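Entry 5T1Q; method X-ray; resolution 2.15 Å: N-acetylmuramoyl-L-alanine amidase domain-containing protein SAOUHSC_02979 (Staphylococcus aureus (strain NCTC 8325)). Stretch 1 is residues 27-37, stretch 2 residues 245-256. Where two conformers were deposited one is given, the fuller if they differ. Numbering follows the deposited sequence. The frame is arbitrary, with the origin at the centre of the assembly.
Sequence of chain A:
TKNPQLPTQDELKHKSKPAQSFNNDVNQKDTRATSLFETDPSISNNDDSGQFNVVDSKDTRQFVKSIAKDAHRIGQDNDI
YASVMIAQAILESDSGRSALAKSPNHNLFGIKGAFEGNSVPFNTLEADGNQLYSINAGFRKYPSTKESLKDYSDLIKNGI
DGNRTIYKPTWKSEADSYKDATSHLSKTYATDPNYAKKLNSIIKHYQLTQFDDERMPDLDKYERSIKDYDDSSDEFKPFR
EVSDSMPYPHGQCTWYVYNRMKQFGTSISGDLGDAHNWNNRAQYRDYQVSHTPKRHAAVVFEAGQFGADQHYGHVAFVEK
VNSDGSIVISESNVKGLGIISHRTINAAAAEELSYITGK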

# COMPACT_ATOMS: atom_id res chain seq x y z
N ASN A 27 15.92 5.83 5.35
CA ASN A 27 15.42 7.14 4.94
C ASN A 27 14.44 7.08 3.77
O ASN A 27 14.14 6.01 3.24
CB ASN A 27 16.61 8.08 4.63
CG ASN A 27 17.65 7.45 3.71
OD1 ASN A 27 17.45 6.39 3.11
ND2 ASN A 27 18.80 8.12 3.59
N GLN A 28 13.92 8.24 3.39
CA GLN A 28 12.96 8.34 2.30
C GLN A 28 13.47 7.88 0.94
O GLN A 28 12.68 7.39 0.14
CB GLN A 28 12.46 9.78 2.17
CG GLN A 28 11.74 10.27 3.41
CD GLN A 28 11.15 11.64 3.22
OE1 GLN A 28 11.19 12.22 2.13
NE2 GLN A 28 10.59 12.19 4.30
N LYS A 29 14.77 8.01 0.69
CA LYS A 29 15.32 7.62 -0.60
C LYS A 29 15.38 6.11 -0.81
O LYS A 29 15.56 5.68 -1.94
CB LYS A 29 16.73 8.21 -0.83
CG LYS A 29 17.85 7.53 -0.06
CD LYS A 29 19.23 7.95 -0.54
CE LYS A 29 20.32 7.12 0.14
NZ LYS A 29 21.68 7.39 -0.41
N ASP A 30 15.28 5.32 0.26
CA ASP A 30 15.32 3.85 0.12
C ASP A 30 14.11 3.13 0.72
O ASP A 30 14.19 1.95 1.08
CB ASP A 30 16.64 3.27 0.66
CG ASP A 30 16.80 3.43 2.17
OD1 ASP A 30 15.80 3.68 2.88
OD2 ASP A 30 17.95 3.30 2.64
N THR A 31 12.99 3.84 0.83
CA THR A 31 11.78 3.23 1.34
C THR A 31 10.69 3.40 0.30
O THR A 31 10.45 4.50 -0.20
CB THR A 31 11.35 3.81 2.71
OG1 THR A 31 11.15 5.23 2.61
CG2 THR A 31 12.42 3.50 3.76
N ARG A 32 10.06 2.29 -0.05
CA ARG A 32 9.00 2.28 -1.04
C ARG A 32 7.67 2.76 -0.49
O ARG A 32 7.47 2.89 0.72
CB ARG A 32 8.78 0.86 -1.58
CG ARG A 32 9.94 0.25 -2.35
CD ARG A 32 9.55 -1.10 -2.95
NE ARG A 32 8.47 -0.99 -3.95
CZ ARG A 32 7.87 -2.02 -4.55
NH1 ARG A 32 6.91 -1.78 -5.44
NH2 ARG A 32 8.21 -3.28 -4.28
N ALA A 33 6.77 3.04 -1.42
CA ALA A 33 5.41 3.36 -1.12
C ALA A 33 4.60 2.51 -2.10
O ALA A 33 4.95 2.42 -3.28
CB ALA A 33 5.14 4.84 -1.32
N THR A 34 3.59 1.82 -1.58
CA THR A 34 2.68 1.01 -2.39
C THR A 34 1.27 1.33 -1.95
O THR A 34 1.06 1.89 -0.88
CB THR A 34 2.97 -0.50 -2.26
OG1 THR A 34 3.09 -0.85 -0.88
CG2 THR A 34 4.27 -0.89 -2.95
N SER A 35 0.28 0.98 -2.76
CA SER A 35 -1.11 1.33 -2.45
C SER A 35 -1.62 0.70 -1.17
O SER A 35 -1.26 -0.42 -0.84
CB SER A 35 -2.03 0.90 -3.59
OG SER A 35 -1.62 1.48 -4.81
N LEU A 36 -2.47 1.44 -0.47
CA LEU A 36 -3.11 0.98 0.74
C LEU A 36 -4.56 0.65 0.41
O LEU A 36 -5.14 1.21 -0.51
CB LEU A 36 -3.03 2.04 1.82
CG LEU A 36 -1.59 2.37 2.22
CD1 LEU A 36 -1.57 3.64 3.03
CD2 LEU A 36 -0.95 1.21 2.98
N PHE A 37 -5.11 -0.28 1.19
CA PHE A 37 -6.46 -0.78 1.00
C PHE A 37 -7.20 -0.92 2.32
O PHE A 37 -6.59 -1.16 3.36
CB PHE A 37 -6.41 -2.17 0.36
CG PHE A 37 -5.84 -2.18 -1.02
CD1 PHE A 37 -4.47 -2.22 -1.21
CD2 PHE A 37 -6.67 -2.13 -2.13
CE1 PHE A 37 -3.94 -2.21 -2.48
CE2 PHE A 37 -6.14 -2.12 -3.40
CZ PHE A 37 -4.77 -2.16 -3.58
N SER A 245 4.19 15.47 2.30
CA SER A 245 5.34 15.11 3.14
C SER A 245 5.24 13.67 3.68
O SER A 245 4.14 13.09 3.73
CB SER A 245 5.49 16.09 4.32
OG SER A 245 4.38 15.99 5.21
N MSE A 246 6.38 13.12 4.08
CA MSE A 246 6.48 11.75 4.56
C MSE A 246 7.31 11.65 5.80
O MSE A 246 8.47 11.26 5.74
CB MSE A 246 7.15 10.98 3.43
CG MSE A 246 7.00 9.47 3.60
SE MSE A 246 5.15 8.92 3.23
CE MSE A 246 4.68 10.24 1.84
N PRO A 247 6.75 12.02 6.95
CA PRO A 247 7.51 11.97 8.21
C PRO A 247 7.76 10.55 8.75
O PRO A 247 8.71 10.35 9.50
CB PRO A 247 6.65 12.81 9.17
CG PRO A 247 5.27 12.64 8.66
CD PRO A 247 5.35 12.41 7.18
N TYR A 248 6.93 9.58 8.36
CA TYR A 248 7.09 8.17 8.76
C TYR A 248 6.99 7.28 7.50
O TYR A 248 6.34 7.66 6.53
CB TYR A 248 6.02 7.78 9.81
CG TYR A 248 6.06 8.63 11.06
CD1 TYR A 248 6.97 8.36 12.08
CD2 TYR A 248 5.22 9.75 11.21
CE1 TYR A 248 7.04 9.15 13.21
CE2 TYR A 248 5.28 10.55 12.35
CZ TYR A 248 6.19 10.25 13.34
OH TYR A 248 6.28 11.02 14.47
N PRO A 249 7.65 6.09 7.51
CA PRO A 249 7.59 5.20 6.34
C PRO A 249 6.16 4.90 5.90
O PRO A 249 5.34 4.48 6.71
CB PRO A 249 8.28 3.93 6.84
CG PRO A 249 9.22 4.41 7.88
CD PRO A 249 8.53 5.54 8.56
N HIS A 250 5.89 5.13 4.63
CA HIS A 250 4.57 4.96 4.06
C HIS A 250 3.84 3.68 4.45
O HIS A 250 4.39 2.58 4.39
CB HIS A 250 4.67 5.04 2.54
CG HIS A 250 3.34 5.17 1.88
ND1 HIS A 250 2.62 4.09 1.43
CD2 HIS A 250 2.60 6.27 1.60
CE1 HIS A 250 1.49 4.51 0.91
NE2 HIS A 250 1.45 5.83 0.99
N GLY A 251 2.58 3.85 4.85
CA GLY A 251 1.73 2.71 5.22
C GLY A 251 1.88 2.13 6.61
O GLY A 251 0.98 1.44 7.07
N GLN A 252 2.98 2.38 7.30
CA GLN A 252 3.17 1.81 8.65
C GLN A 252 2.21 2.44 9.66
O GLN A 252 1.55 3.44 9.35
CB GLN A 252 4.63 1.94 9.08
CG GLN A 252 5.56 1.19 8.14
CD GLN A 252 5.24 -0.31 8.09
OE1 GLN A 252 5.07 -0.95 9.12
NE2 GLN A 252 5.15 -0.85 6.89
N CYS A 253 2.11 1.86 10.85
CA CYS A 253 1.13 2.33 11.84
C CYS A 253 1.32 3.79 12.21
O CYS A 253 0.36 4.50 12.41
CB CYS A 253 1.13 1.47 13.10
SG CYS A 253 2.69 1.40 14.00
N THR A 254 2.58 4.20 12.27
CA THR A 254 2.97 5.56 12.58
C THR A 254 2.50 6.51 11.48
O THR A 254 1.85 7.51 11.75
CB THR A 254 4.50 5.63 12.70
OG1 THR A 254 5.08 4.93 11.61
CG2 THR A 254 4.98 4.96 13.96
N TRP A 255 2.82 6.17 10.24
CA TRP A 255 2.37 6.96 9.09
C TRP A 255 0.84 7.08 9.05
O TRP A 255 0.30 8.13 8.73
CB TRP A 255 2.87 6.32 7.78
CG TRP A 255 2.34 6.98 6.54
CD1 TRP A 255 2.93 7.97 5.82
CD2 TRP A 255 1.10 6.68 5.88
NE1 TRP A 255 2.14 8.31 4.74
CE2 TRP A 255 1.01 7.53 4.76
CE3 TRP A 255 0.07 5.78 6.13
CZ2 TRP A 255 -0.08 7.51 3.89
CZ3 TRP A 255 -1.02 5.76 5.25
CH2 TRP A 255 -1.08 6.62 4.16
N TYR A 256 0.15 6.00 9.36
CA TYR A 256 -1.31 6.02 9.27
C TYR A 256 -1.91 7.01 10.27
O TYR A 256 -2.77 7.80 9.90
CB TYR A 256 -1.93 4.61 9.44
CG TYR A 256 -3.43 4.68 9.51
CD1 TYR A 256 -4.21 4.76 8.35
CD2 TYR A 256 -4.09 4.73 10.76
CE1 TYR A 256 -5.58 4.86 8.42
CE2 TYR A 256 -5.47 4.85 10.83
CZ TYR A 256 -6.21 4.92 9.67
OH TYR A 256 -7.56 5.03 9.74
O HOH W 1 3.54 1.58 1.40

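The two segments lie far apart in sequence, any touching pair being at least 214 positions apart, and they meet without sharing a sheet or a helix. Residues 27-36 run in an irregular, largely extended path, while the second stretch passes through a type II turn from Pro249 to Gln252 and then enters a helix at Cys253, with Gln252 at the N-cap position. The turn is closed by Gln252 N donating to Pro249 O at 3.2 Å, and the CA atoms come nearest within the turn, where Ala33 CA and His250 CA are 5.5 Å apart. The contact is modest, burying 379 Å² summed over both sides.

Apolar packing centres on His250, which contributes the largest area. Ala33 CB sits over one face of the imidazole, 3.9 Å from the centroid of the His250 ring and 22° off its normal, a CH-pi contact. A methyl group suits this place because it is small enough to let the chains approach closely, yet its weakly polarised C-H bonds can meet the pi cloud. Leu36 reaches further along the turn: its CD1 lies 3.8 Å from His250 CE1 and a tight 3.1 Å from Trp255 CZ3, while its CD2 lies 3.8 Å from Gly251 CA. The branched side chain thus touches two aromatic rings and the turn backbone together. Gly251 fits on two counts. Its phi of 81° is easily adopted by glycine, as the third position of a type II turn requires, and an ideal CB there would fall only 3.2 Å from Leu36 CD2.

Polar contacts complement this packing. Thr34 O lies at the edge of the imidazole, near its plane, 3.2 Å from His250 CE1; a carbonyl oxygen is well matched to this carbon, whose hydrogen is made somewhat positive by the two flanking nitrogens. No clear direct hydrogen bond crosses between the stretches, but water 1 links them. It accepts from Thr34 N at 3.0 Å, lies 2.7 Å from His250 ND1 in a hydrogen bond of undecided direction, and donates weakly to His250 O at 3.3 Å. Histidine therefore serves both as an apolar surface and as a polar anchor, and its NE2 is satisfied elsewhere in the structure.

At the other end of the contact, Gln28 extends its long side chain until NE2 is 2.7 Å from the backbone O of Met246, a selenomethionine. Nearby, the first stretch braces itself: Asp30 N and Thr31 OG1 both donate to Asn27 O, at 3.3 and 3.2 Å respectively.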